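Local coordinates for protein membrane-bound lytic murein transglycosylase (Agrobacterium tumefaciens, PDB 2PNW) that probably cleaves the glycosidic bond between N-acetylmuramic acid and N-acetylglucosamine in cell-wall peptidoglycan, as a lytic transglycosylase of the MltA family, at residues Asn134-Asp137 and Gly138-Pro141; Ile232-Gln235 and Thr236-Trp240; Ala242-Pro245 and Asp246-Asp249; Ala288-Arg291 and Leu292-Thr295. All coordinates share one frame; numbering follows the deposited sequence. Where two conformers were deposited one is given.

All four contacts are local turns or caps within one chain. Contacts 1, 2 and 3 lie in the MltA-specific insert domain and are surface contacts; contact 4 belongs to the 3D domain, is partly buried, and has its centre about 11 Å from the centre of the chain. Contacts 2 and 3 share helix 234-243, one at its start and the other just past its end, and touch where Trp-240 packs on Glu-247. Contact 1 lies elsewhere, its centre about 38 Å from that of contact 2 and about 25 Å from that of contact 4. The chemistry follows the place: a proline-phenylalanine turn with waters in contact 1, a capping box in contact 2, a proline turn in contact 3, and an aspartate holding backbone amides in contact 4.

Contact 1. Residues Asn134-Asp137 and Gly138-Pro141; sequences NRPD and GFDP
A type II beta turn from Pro-136 to Phe-139 folds the loop between strands 127-129 and 145-149 back on itself. Its closing bond runs from Phe-139 N to Pro-136 O (3.1 Å), with the donor well above the carbonyl plane rather than on a lone pair. Gly-138 takes the third position with a positive phi of 84°, a backbone shape that suits glycine. Across the turn the two rings meet off-centre: Pro-136 CD makes a CH-pi contact with the Phe-139 ring, 4.1 Å from its centroid, while Pro-136 CG touches Phe-139 CD1 at 3.6 Å. Arg-135 crosses the phenylalanine at a slant, its CG 3.6 Å from Phe-139 CB. A bend at chi3 (-67°) then turns the guanidinium toward Pro-141, where two waters lie in its plane. One accepts from Arg-135 NE and lies 2.7 Å from Asp-140 O; the other lies between Arg-135 NH2 and Pro-141 O. Beyond the turn, the Phe-139 ring stacks with Tyr-155 and rests on Ile-153 of strand 152-154. The arrangement is a type II turn with Asp-137 and Gly-138 at its corner, set in the connection between two strands of a small antiparallel sheet.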
ATOM      1  N   ASN A 134     -14.106 -23.533   5.493  1.00 22.87           N
ATOM      2  CA  ASN A 134     -14.203 -23.339   6.937  1.00 21.16           C
ATOM      3  C   ASN A 134     -15.169 -22.231   7.397  1.00 20.51           C
ATOM      4  O   ASN A 134     -15.395 -22.081   8.600  1.00 21.10           O
ATOM      5  CB  ASN A 134     -12.812 -23.184   7.595  1.00 21.43           C
ATOM      6  CG  ASN A 134     -12.106 -21.889   7.200  1.00 20.60           C
ATOM      7  OD1 ASN A 134     -12.544 -21.190   6.295  1.00 21.17           O
ATOM      8  ND2 ASN A 134     -10.992 -21.573   7.873  1.00 22.24           N
ATOM      9  N   ARG A 135     -15.738 -21.482   6.452  1.00 20.44           N
ATOM     10  CA  ARG A 135     -16.636 -20.360   6.823  1.00 19.06           C
ATOM     11  C   ARG A 135     -17.864 -20.897   7.519  1.00 20.69           C
ATOM     12  O   ARG A 135     -18.623 -21.696   6.943  1.00 20.35           O
ATOM     13  CB  ARG A 135     -17.032 -19.545   5.602  1.00 19.49           C
ATOM     14  CG  ARG A 135     -17.797 -18.232   5.947  1.00 19.18           C
ATOM     15  CD  ARG A 135     -18.230 -17.511   4.678  1.00 17.88           C
ATOM     16  NE  ARG A 135     -17.077 -17.015   3.922  1.00 18.25           N
ATOM     17  CZ  ARG A 135     -16.660 -17.524   2.765  1.00 22.14           C
ATOM     18  NH1 ARG A 135     -17.284 -18.575   2.245  1.00 20.36           N
ATOM     19  NH2 ARG A 135     -15.603 -17.007   2.149  1.00 19.77           N
ATOM     20  N   PRO A 136     -18.081 -20.465   8.772  1.00 20.70           N
ATOM     21  CA  PRO A 136     -19.260 -20.934   9.491  1.00 20.82           C
ATOM     22  C   PRO A 136     -20.552 -20.328   8.928  1.00 20.68           C
ATOM     23  O   PRO A 136     -20.531 -19.284   8.270  1.00 19.16           O
ATOM     24  CB  PRO A 136     -19.009 -20.511  10.943  1.00 21.31           C
ATOM     25  CG  PRO A 136     -17.877 -19.556  10.923  1.00 20.65           C
ATOM     26  CD  PRO A 136     -17.229 -19.548   9.565  1.00 21.32           C
ATOM     27  N   ASP A 137     -21.654 -21.033   9.163  1.00 21.21           N
ATOM     28  CA  ASP A 137     -22.973 -20.565   8.784  1.00 22.46           C
ATOM     29  C   ASP A 137     -23.214 -19.173   9.385  1.00 21.08           C
ATOM     30  O   ASP A 137     -22.985 -18.967  10.582  1.00 21.70           O
ATOM     31  CB  ASP A 137     -24.031 -21.542   9.292  1.00 23.31           C
ATOM     32  CG  ASP A 137     -24.097 -22.810   8.452  1.00 27.61           C
ATOM     33  OD1 ASP A 137     -23.357 -22.912   7.442  1.00 29.80           O
ATOM     34  OD2 ASP A 137     -24.912 -23.693   8.797  1.00 33.88           O
ATOM     35  N   GLY A 138     -23.609 -18.243   8.528  1.00 20.22           N
ATOM     36  CA  GLY A 138     -23.915 -16.867   8.942  1.00 19.28           C
ATOM     37  C   GLY A 138     -22.735 -15.914   9.049  1.00 18.93           C
ATOM     38  O   GLY A 138     -22.918 -14.711   9.283  1.00 18.42           O
ATOM     39  N   PHE A 139     -21.522 -16.428   8.848  1.00 18.33           N
ATOM     40  CA  PHE A 139     -20.301 -15.574   8.890  1.00 17.54           C
ATOM     41  C   PHE A 139     -20.325 -14.581   7.746  1.00 17.43           C
ATOM     42  O   PHE A 139     -20.760 -14.903   6.641  1.00 17.67           O
ATOM     43  CB  PHE A 139     -19.040 -16.467   8.767  1.00 17.56           C
ATOM     44  CG  PHE A 139     -17.830 -15.957   9.504  1.00 17.30           C
ATOM     45  CD1 PHE A 139     -17.803 -15.965  10.905  1.00 17.85           C
ATOM     46  CD2 PHE A 139     -16.704 -15.527   8.815  1.00 17.44           C
ATOM     47  CE1 PHE A 139     -16.650 -15.532  11.611  1.00 18.78           C
ATOM     48  CE2 PHE A 139     -15.545 -15.105   9.515  1.00 17.70           C
ATOM     49  CZ  PHE A 139     -15.532 -15.105  10.913  1.00 17.25           C
ATOM     50  N   ASP A 140     -19.889 -13.343   8.012  1.00 17.19           N
ATOM     51  CA  ASP A 140     -19.846 -12.292   7.006  1.00 16.82           C
ATOM     52  C   ASP A 140     -18.913 -12.706   5.857  1.00 17.78           C
ATOM     53  O   ASP A 140     -17.712 -12.880   6.076  1.00 18.78           O
ATOM     54  CB  ASP A 140     -19.351 -11.005   7.688  1.00 17.13           C
ATOM     55  CG  ASP A 140     -19.305  -9.819   6.767  1.00 16.89           C
ATOM     56  OD1 ASP A 140     -19.228  -9.959   5.529  1.00 17.80           O
ATOM     57  OD2 ASP A 140     -19.279  -8.691   7.297  1.00 16.56           O
ATOM     58  N   PRO A 141     -19.452 -12.914   4.635  1.00 18.39           N
ATOM     59  CA  PRO A 141     -18.576 -13.445   3.573  1.00 18.35           C
ATOM     60  C   PRO A 141     -17.477 -12.470   3.086  1.00 18.93           C
ATOM     61  O   PRO A 141     -16.592 -12.874   2.336  1.00 19.68           O
ATOM     62  CB  PRO A 141     -19.563 -13.787   2.445  1.00 18.88           C
ATOM     63  CG  PRO A 141     -20.708 -12.768   2.658  1.00 19.50           C
ATOM     64  CD  PRO A 141     -20.843 -12.738   4.160  1.00 18.38           C
TER
HETATM   65  O   HOH W   1     -16.083 -14.971   5.496  1.00 17.47           O
HETATM   66  O   HOH W   2     -14.353 -14.452   2.693  1.00 26.97           O

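Contact 2. Residues Ile232-Gln235 and Thr236-Trp240; sequences ISMQ and TIRQW
Ser-233 and Thr-236 reach for each other's backbone in a capping box at the start of helix 234-243. Ser-233 OG, held between its backbone N and carbonyl carbon (chi1 59°), accepts from Thr-236 N at 3.2 Å. Thr-236 OG1 takes the equivalent rotation (chi1 67°) and accepts in return from Ser-233 N at 3.1 Å. Two amides at the helix start, where intrahelical acceptors run out, thus gain side-chain partners. Ile-232 slants across Ile-237, their CG1 atoms 3.9 Å apart, the apolar pair that flanks a capping box as a hydrophobic staple; both also touch Leu-227, and Ile-237 leans on Phe-185 of helix 180-189.

On another side of this first turn, Met-234 and Arg-238, four residues apart, lie side by side and point the same way in the conformer given. The arginine is extended from CG to NE, and the methionine sulfur comes to the edge of the guanidinium, in its plane. Because Met-234 was modelled in two conformers, the weak bond from Arg-238 NE to Met-234 SD is doubtful as a fixed feature. The firmer partner of the guanidinium is Asp-182, which forms a salt bridge with NH1, and Phe-185 adds a cation-pi contact. The backbone bonds follow the helical pattern: Ile-237 N bonds to Ser-233 O, Gln-239 N to Gln-235 O, and Arg-238 N to Met-234 O at 2.9 Å.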
ATOM      1  N   ILE A 232      -6.776  19.268   5.953  1.00 29.48           N
ATOM      2  CA  ILE A 232      -6.500  17.968   6.580  1.00 28.12           C
ATOM      3  C   ILE A 232      -5.310  17.290   5.901  1.00 26.74           C
ATOM      4  O   ILE A 232      -5.183  17.328   4.670  1.00 27.05           O
ATOM      5  CB  ILE A 232      -7.756  17.037   6.659  1.00 27.99           C
ATOM      6  CG1 ILE A 232      -7.433  15.783   7.477  1.00 27.72           C
ATOM      7  CG2 ILE A 232      -8.314  16.707   5.260  1.00 27.99           C
ATOM      8  CD1 ILE A 232      -8.633  15.046   7.969  1.00 28.40           C
ATOM      9  N   SER A 233      -4.424  16.722   6.721  1.00 25.10           N
ATOM     10  CA  SER A 233      -3.249  15.968   6.265  1.00 24.11           C
ATOM     11  C   SER A 233      -2.844  15.019   7.382  1.00 22.94           C
ATOM     12  O   SER A 233      -3.345  15.154   8.507  1.00 22.41           O
ATOM     13  CB  SER A 233      -2.087  16.934   6.023  1.00 24.48           C
ATOM     14  OG  SER A 233      -1.789  17.639   7.223  1.00 23.75           O
ATOM     15  N   MET A 234      -1.925  14.074   7.116  1.00 22.41           N
ATOM     16  CA  MET A 234      -1.379  13.247   8.200  0.50 21.67           C
ATOM     17  C   MET A 234      -0.915  14.134   9.358  1.00 22.05           C
ATOM     18  O   MET A 234      -1.140  13.821  10.540  1.00 21.80           O
ATOM     19  CB  MET A 234      -0.210  12.368   7.715  0.50 21.49           C
ATOM     20  CG  MET A 234       0.569  11.737   8.862  0.50 21.70           C
ATOM     21  SD  MET A 234       1.891  10.546   8.462  0.50 21.02           S
ATOM     22  CE  MET A 234       3.392  11.474   8.635  0.50 22.26           C
ATOM     23  N   GLN A 235      -0.253  15.238   9.016  1.00 21.75           N
ATOM     24  CA  GLN A 235       0.310  16.155  10.021  1.00 22.38           C
ATOM     25  C   GLN A 235      -0.770  16.773  10.927  1.00 21.95           C
ATOM     26  O   GLN A 235      -0.609  16.803  12.146  1.00 22.73           O
ATOM     27  CB  GLN A 235       1.131  17.271   9.337  1.00 22.89           C
ATOM     28  CG  GLN A 235       2.479  16.821   8.773  1.00 24.64           C
ATOM     29  CD  GLN A 235       2.428  16.376   7.303  1.00 26.05           C
ATOM     30  OE1 GLN A 235       1.381  15.970   6.788  1.00 24.67           O
ATOM     31  NE2 GLN A 235       3.580  16.459   6.624  1.00 26.10           N
ATOM     32  N   THR A 236      -1.871  17.246  10.353  1.00 21.47           N
ATOM     33  CA  THR A 236      -2.915  17.857  11.196  1.00 22.06           C
ATOM     34  C   THR A 236      -3.681  16.826  12.030  1.00 21.29           C
ATOM     35  O   THR A 236      -4.136  17.121  13.137  1.00 19.79           O
ATOM     36  CB  THR A 236      -3.895  18.736  10.407  1.00 21.64           C
ATOM     37  OG1 THR A 236      -4.689  17.929   9.519  1.00 23.48           O
ATOM     38  CG2 THR A 236      -3.128  19.773   9.579  1.00 23.66           C
ATOM     39  N   ILE A 237      -3.819  15.615  11.489  1.00 19.86           N
ATOM     40  CA  ILE A 237      -4.426  14.517  12.238  1.00 18.97           C
ATOM     41  C   ILE A 237      -3.555  14.166  13.451  1.00 19.22           C
ATOM     42  O   ILE A 237      -4.041  14.056  14.578  1.00 18.93           O
ATOM     43  CB  ILE A 237      -4.660  13.268  11.336  1.00 19.29           C
ATOM     44  CG1 ILE A 237      -5.737  13.552  10.260  1.00 19.53           C
ATOM     45  CG2 ILE A 237      -5.097  12.056  12.192  1.00 17.08           C
ATOM     46  CD1 ILE A 237      -5.791  12.450   9.125  1.00 19.65           C
ATOM     47  N   ARG A 238      -2.249  14.021  13.224  1.00 18.66           N
ATOM     48  CA  ARG A 238      -1.323  13.733  14.316  1.00 19.19           C
ATOM     49  C   ARG A 238      -1.314  14.880  15.355  1.00 19.01           C
ATOM     50  O   ARG A 238      -1.273  14.631  16.558  1.00 18.89           O
ATOM     51  CB  ARG A 238       0.075  13.542  13.762  1.00 18.19           C
ATOM     52  CG  ARG A 238       0.328  12.175  13.084  1.00 19.89           C
ATOM     53  CD  ARG A 238       1.776  12.195  12.545  1.00 22.02           C
ATOM     54  NE  ARG A 238       2.190  10.976  11.822  1.00 22.45           N
ATOM     55  CZ  ARG A 238       2.694   9.885  12.395  1.00 24.21           C
ATOM     56  NH1 ARG A 238       2.808   9.810  13.710  1.00 23.06           N
ATOM     57  NH2 ARG A 238       3.108   8.867  11.643  1.00 22.43           N
ATOM     58  N   GLN A 239      -1.373  16.123  14.887  1.00 20.20           N
ATOM     59  CA  GLN A 239      -1.433  17.278  15.832  1.00 20.60           C
ATOM     60  C   GLN A 239      -2.688  17.186  16.702  1.00 20.18           C
ATOM     61  O   GLN A 239      -2.628  17.393  17.924  1.00 20.68           O
ATOM     62  CB  GLN A 239      -1.418  18.616  15.070  1.00 20.88           C
ATOM     63  CG  GLN A 239      -1.267  19.872  15.996  1.00 22.79           C
ATOM     64  CD  GLN A 239       0.007  19.833  16.815  1.00 29.58           C
ATOM     65  OE1 GLN A 239       1.107  19.795  16.265  1.00 31.01           O
ATOM     66  NE2 GLN A 239      -0.134  19.829  18.131  1.00 30.93           N
ATOM     67  N   TRP A 240      -3.833  16.920  16.069  1.00 19.32           N
ATOM     68  CA  TRP A 240      -5.116  16.834  16.812  1.00 18.37           C
ATOM     69  C   TRP A 240      -5.010  15.768  17.874  1.00 17.32           C
ATOM     70  O   TRP A 240      -5.362  15.984  19.033  1.00 17.19           O
ATOM     71  CB  TRP A 240      -6.310  16.524  15.883  1.00 19.04           C
ATOM     72  CG  TRP A 240      -7.626  16.611  16.632  1.00 19.12           C
ATOM     73  CD1 TRP A 240      -8.437  17.721  16.730  1.00 19.79           C
ATOM     74  CD2 TRP A 240      -8.258  15.584  17.411  1.00 18.25           C
ATOM     75  NE1 TRP A 240      -9.534  17.437  17.514  1.00 18.78           N
ATOM     76  CE2 TRP A 240      -9.442  16.144  17.958  1.00 18.56           C
ATOM     77  CE3 TRP A 240      -7.931  14.249  17.720  1.00 18.18           C
ATOM     78  CZ2 TRP A 240     -10.311  15.416  18.771  1.00 18.95           C
ATOM     79  CZ3 TRP A 240      -8.787  13.522  18.546  1.00 18.53           C
ATOM     80  CH2 TRP A 240      -9.970  14.113  19.068  1.00 19.05           C
TER

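Contact 3. Residues Ala242-Pro245 and Asp246-Asp249; sequences ADHP and DEVD
His-244 crosses Glu-247 obliquely, with Glu-247 OE1 3.3 Å from His-244 CB and at the edge of the imidazole, near its plane. Ring and carboxylate planes are almost perpendicular, 85° apart. This is a contact of carbon with oxygen, for the charged ends stay apart, His-244 NE2 lying 5.1 Å from Glu-247 OE1. A bend at chi2 (73°) folds the glutamate back over the turn. The polar partner of the histidine lies in the preceding helix: its ND1 bonds to Trp-240 O, and its ring stacks on that of Trp-240, which also packs against Glu-247.

The backbone turns tightly here. Glu-247 N donates to His-244 O at 3.0 Å, from well above the carbonyl plane, with Pro-245 and Asp-246 at the corner. Val-248 N makes a weak bond to Pro-245 O, and a water carries the connection one step on: it donates to Pro-245 O, 2.8 Å away, and accepts from Asp-249 N. Val-248 CG2 comes to 3.3 Å from His-244 O.

The turn joins the end of helix 234-243 to helix 248-252. The buried Val-248 touches Leu-241 of the first helix and Lys-180 and Val-181 of helix 180-189, while Asp-249 OD1 forms a salt bridge to Lys-180.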
ATOM      1  N   ALA A 242      -2.217  14.551  19.209  1.00 17.82           N
ATOM      2  CA  ALA A 242      -1.246  15.015  20.233  1.00 19.17           C
ATOM      3  C   ALA A 242      -1.915  15.978  21.237  1.00 19.59           C
ATOM      4  O   ALA A 242      -1.596  15.961  22.421  1.00 21.52           O
ATOM      5  CB  ALA A 242      -0.086  15.717  19.569  1.00 18.95           C
ATOM      6  N   ASP A 243      -2.834  16.794  20.739  1.00 19.99           N
ATOM      7  CA  ASP A 243      -3.571  17.785  21.559  1.00 20.26           C
ATOM      8  C   ASP A 243      -4.768  17.223  22.333  1.00 20.09           C
ATOM      9  O   ASP A 243      -5.399  17.946  23.143  1.00 18.91           O
ATOM     10  CB  ASP A 243      -4.035  18.941  20.668  1.00 20.43           C
ATOM     11  CG  ASP A 243      -2.888  19.809  20.202  1.00 23.39           C
ATOM     12  OD1 ASP A 243      -1.852  19.840  20.879  1.00 27.26           O
ATOM     13  OD2 ASP A 243      -3.041  20.470  19.171  1.00 25.64           O
ATOM     14  N   HIS A 244      -5.111  15.949  22.092  1.00 19.10           N
ATOM     15  CA  HIS A 244      -6.251  15.351  22.763  1.00 19.50           C
ATOM     16  C   HIS A 244      -5.952  13.955  23.294  1.00 20.02           C
ATOM     17  O   HIS A 244      -6.636  13.009  22.903  1.00 19.98           O
ATOM     18  CB  HIS A 244      -7.450  15.287  21.804  1.00 19.60           C
ATOM     19  CG  HIS A 244      -7.976  16.630  21.394  1.00 19.61           C
ATOM     20  ND1 HIS A 244      -7.468  17.344  20.330  1.00 21.67           N
ATOM     21  CD2 HIS A 244      -8.977  17.386  21.916  1.00 22.17           C
ATOM     22  CE1 HIS A 244      -8.136  18.485  20.211  1.00 21.99           C
ATOM     23  NE2 HIS A 244      -9.061  18.528  21.156  1.00 21.33           N
ATOM     24  N   PRO A 245      -4.944  13.815  24.185  1.00 20.96           N
ATOM     25  CA  PRO A 245      -4.544  12.494  24.657  1.00 21.32           C
ATOM     26  C   PRO A 245      -5.673  11.692  25.281  1.00 22.72           C
ATOM     27  O   PRO A 245      -5.715  10.465  25.109  1.00 22.31           O
ATOM     28  CB  PRO A 245      -3.471  12.797  25.718  1.00 21.43           C
ATOM     29  CG  PRO A 245      -3.686  14.266  26.087  1.00 21.82           C
ATOM     30  CD  PRO A 245      -4.093  14.870  24.781  1.00 20.98           C
ATOM     31  N   ASP A 246      -6.570  12.348  26.028  1.00 22.13           N
ATOM     32  CA  ASP A 246      -7.656  11.610  26.661  1.00 22.84           C
ATOM     33  C   ASP A 246      -8.701  11.062  25.661  1.00 21.86           C
ATOM     34  O   ASP A 246      -9.479  10.171  26.008  1.00 24.39           O
ATOM     35  CB  ASP A 246      -8.379  12.449  27.729  1.00 23.67           C
ATOM     36  CG  ASP A 246      -7.497  12.791  28.926  1.00 27.65           C
ATOM     37  OD1 ASP A 246      -6.355  12.274  29.041  1.00 31.06           O
ATOM     38  OD2 ASP A 246      -7.971  13.591  29.766  1.00 30.05           O
ATOM     39  N   GLU A 247      -8.728  11.594  24.447  1.00 20.60           N
ATOM     40  CA  GLU A 247      -9.693  11.191  23.425  1.00 19.54           C
ATOM     41  C   GLU A 247      -9.095  10.222  22.368  1.00 18.42           C
ATOM     42  O   GLU A 247      -9.787   9.761  21.442  1.00 17.70           O
ATOM     43  CB  GLU A 247     -10.263  12.458  22.755  1.00 20.89           C
ATOM     44  CG  GLU A 247     -11.138  13.324  23.720  1.00 24.10           C
ATOM     45  CD  GLU A 247     -10.342  14.103  24.803  1.00 30.02           C
ATOM     46  OE1 GLU A 247      -9.260  14.639  24.496  1.00 29.55           O
ATOM     47  OE2 GLU A 247     -10.809  14.207  25.969  1.00 30.84           O
ATOM     48  N   VAL A 248      -7.794   9.989  22.468  1.00 16.23           N
ATOM     49  CA  VAL A 248      -7.072   9.237  21.439  1.00 16.46           C
ATOM     50  C   VAL A 248      -7.629   7.825  21.288  1.00 15.73           C
ATOM     51  O   VAL A 248      -7.946   7.431  20.170  1.00 16.93           O
ATOM     52  CB  VAL A 248      -5.547   9.252  21.692  1.00 15.80           C
ATOM     53  CG1 VAL A 248      -4.844   8.171  20.828  1.00 16.91           C
ATOM     54  CG2 VAL A 248      -5.020  10.626  21.379  1.00 14.75           C
ATOM     55  N   ASP A 249      -7.770   7.077  22.386  1.00 15.62           N
ATOM     56  CA  ASP A 249      -8.243   5.678  22.271  1.00 16.62           C
ATOM     57  C   ASP A 249      -9.581   5.577  21.567  1.00 17.36           C
ATOM     58  O   ASP A 249      -9.768   4.710  20.713  1.00 17.02           O
ATOM     59  CB  ASP A 249      -8.314   4.953  23.633  1.00 16.87           C
ATOM     60  CG  ASP A 249      -6.959   4.707  24.239  1.00 19.50           C
ATOM     61  OD1 ASP A 249      -5.935   4.776  23.520  1.00 22.26           O
ATOM     62  OD2 ASP A 249      -6.910   4.428  25.459  1.00 24.16           O
TER
HETATM   63  O   HOH W   3      -7.095   7.979  25.153  1.00 23.07           O

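Contact 4. Residues Ala288-Arg291 and Leu292-Thr295; sequences AVDR and LIHT
Asp-290 OD1 is gripped by two successive backbone amides: Leu-292 N donates to it at 2.8 Å, nearly along the C-O axis of the carboxylate, and Ile-293 N adds a weak bond at 3.5 Å. The first of these closes an Asx turn. The main-chain oxygen of the same residue is shared as well, since His-294 N bonds to Asp-290 O at 3.0 Å and Ile-293 N points weakly at it too. One aspartate therefore collects three amides of the chain that follows. Its carboxylate can bend back over them because CG stands opposite the backbone N (chi1 -173°). The second oxygen, Asp-290 OD2, accepts from Gly-331 N, and Ile-293 crosses the aspartate at a slant, with Ile-293 CD1 3.4 Å from Asp-290 OD2.

On the strand side of the aspartate, Val-289 crosses His-294 at about a right angle, Val-289 CG2 meeting His-294 CB at 3.9 Å. One face of the imidazole carries Ile-293 CG2 over its centre, and the ring is fixed at its far end by His-294 NE2 bonding to Pro-332 O. A water bridges the turn, donating to both Arg-291 O and His-294 O.

The turn leaves strand 286-288, which pairs with strands 316-324 and 334-341, and leads toward strand 299-304, within a domain related to double-psi beta barrels. Val-289 rests on Ala-322 of strand 316-324, and Phe-300 of strand 299-304 meets His-294 edge-to-face.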
ATOM      1  N   ALA A 288       0.175   2.011  -5.129  1.00 18.02           N
ATOM      2  CA  ALA A 288      -0.807   1.059  -4.605  1.00 18.59           C
ATOM      3  C   ALA A 288      -2.091   1.330  -5.363  1.00 18.87           C
ATOM      4  O   ALA A 288      -2.400   2.495  -5.664  1.00 18.30           O
ATOM      5  CB  ALA A 288      -1.008   1.223  -3.106  1.00 18.65           C
ATOM      6  N   VAL A 289      -2.788   0.260  -5.723  1.00 18.42           N
ATOM      7  CA  VAL A 289      -3.970   0.359  -6.593  1.00 19.06           C
ATOM      8  C   VAL A 289      -5.085  -0.491  -6.003  1.00 19.74           C
ATOM      9  O   VAL A 289      -4.868  -1.238  -5.045  1.00 19.52           O
ATOM     10  CB  VAL A 289      -3.637  -0.149  -8.026  1.00 19.62           C
ATOM     11  CG1 VAL A 289      -2.525   0.708  -8.646  1.00 18.67           C
ATOM     12  CG2 VAL A 289      -3.226  -1.654  -7.981  1.00 18.17           C
ATOM     13  N   ASP A 290      -6.275  -0.390  -6.592  1.00 19.87           N
ATOM     14  CA  ASP A 290      -7.420  -1.197  -6.186  1.00 21.46           C
ATOM     15  C   ASP A 290      -7.195  -2.649  -6.584  1.00 21.26           C
ATOM     16  O   ASP A 290      -7.103  -2.950  -7.775  1.00 21.34           O
ATOM     17  CB  ASP A 290      -8.696  -0.647  -6.866  1.00 20.97           C
ATOM     18  CG  ASP A 290      -9.976  -1.312  -6.374  1.00 25.48           C
ATOM     19  OD1 ASP A 290      -9.963  -2.521  -6.097  1.00 27.42           O
ATOM     20  OD2 ASP A 290     -11.015  -0.601  -6.285  1.00 26.58           O
ATOM     21  N   ARG A 291      -7.129  -3.542  -5.599  1.00 22.62           N
ATOM     22  CA  ARG A 291      -6.804  -4.957  -5.861  1.00 25.19           C
ATOM     23  C   ARG A 291      -7.915  -5.705  -6.583  1.00 24.69           C
ATOM     24  O   ARG A 291      -7.663  -6.728  -7.197  1.00 25.10           O
ATOM     25  CB  ARG A 291      -6.433  -5.703  -4.571  1.00 25.52           C
ATOM     26  CG  ARG A 291      -7.528  -5.753  -3.531  1.00 27.66           C
ATOM     27  CD  ARG A 291      -7.131  -6.668  -2.357  1.00 30.00           C
ATOM     28  NE  ARG A 291      -7.277  -8.077  -2.719  1.00 40.59           N
ATOM     29  CZ  ARG A 291      -8.401  -8.783  -2.584  1.00 42.66           C
ATOM     30  NH1 ARG A 291      -9.496  -8.231  -2.076  1.00 43.14           N
ATOM     31  NH2 ARG A 291      -8.421 -10.059  -2.948  1.00 46.21           N
ATOM     32  N   LEU A 292      -9.151  -5.215  -6.513  1.00 23.50           N
ATOM     33  CA  LEU A 292     -10.234  -5.882  -7.238  1.00 23.41           C
ATOM     34  C   LEU A 292     -10.184  -5.563  -8.729  1.00 22.59           C
ATOM     35  O   LEU A 292     -10.482  -6.411  -9.555  1.00 23.20           O
ATOM     36  CB  LEU A 292     -11.615  -5.516  -6.654  1.00 24.40           C
ATOM     37  CG  LEU A 292     -11.894  -5.951  -5.207  1.00 25.63           C
ATOM     38  CD1 LEU A 292     -13.299  -5.479  -4.798  1.00 28.25           C
ATOM     39  CD2 LEU A 292     -11.806  -7.456  -5.050  1.00 28.98           C
ATOM     40  N   ILE A 293      -9.769  -4.349  -9.056  1.00 21.04           N
ATOM     41  CA  ILE A 293      -9.846  -3.848 -10.414  1.00 21.09           C
ATOM     42  C   ILE A 293      -8.562  -4.132 -11.201  1.00 20.13           C
ATOM     43  O   ILE A 293      -8.614  -4.493 -12.375  1.00 20.05           O
ATOM     44  CB  ILE A 293     -10.144  -2.334 -10.410  1.00 20.76           C
ATOM     45  CG1 ILE A 293     -11.551  -2.073  -9.875  1.00 22.00           C
ATOM     46  CG2 ILE A 293     -10.032  -1.738 -11.841  1.00 21.75           C
ATOM     47  CD1 ILE A 293     -11.823  -0.645  -9.637  1.00 24.10           C
ATOM     48  N   HIS A 294      -7.414  -3.945 -10.552  1.00 19.75           N
ATOM     49  CA  HIS A 294      -6.137  -4.007 -11.276  1.00 19.88           C
ATOM     50  C   HIS A 294      -5.293  -5.228 -10.976  1.00 19.80           C
ATOM     51  O   HIS A 294      -5.426  -5.842  -9.909  1.00 21.55           O
ATOM     52  CB  HIS A 294      -5.348  -2.718 -11.021  1.00 19.88           C
ATOM     53  CG  HIS A 294      -5.962  -1.526 -11.676  1.00 19.09           C
ATOM     54  ND1 HIS A 294      -6.178  -1.462 -13.037  1.00 18.62           N
ATOM     55  CD2 HIS A 294      -6.427  -0.363 -11.161  1.00 18.86           C
ATOM     56  CE1 HIS A 294      -6.731  -0.300 -13.334  1.00 20.59           C
ATOM     57  NE2 HIS A 294      -6.894   0.385 -12.212  1.00 19.33           N
ATOM     58  N   THR A 295      -4.419  -5.578 -11.919  1.00 18.94           N
ATOM     59  CA  THR A 295      -3.458  -6.653 -11.712  1.00 17.49           C
ATOM     60  C   THR A 295      -2.125  -6.032 -11.300  1.00 17.58           C
ATOM     61  O   THR A 295      -1.682  -5.076 -11.935  1.00 18.05           O
ATOM     62  CB  THR A 295      -3.264  -7.458 -13.035  1.00 17.39           C
ATOM     63  OG1 THR A 295      -4.548  -7.931 -13.496  1.00 17.92           O
ATOM     64  CG2 THR A 295      -2.317  -8.648 -12.818  1.00 16.99           C
TER
HETATM   65  O   HOH W   4      -4.727  -7.300  -7.463  1.00 36.11           O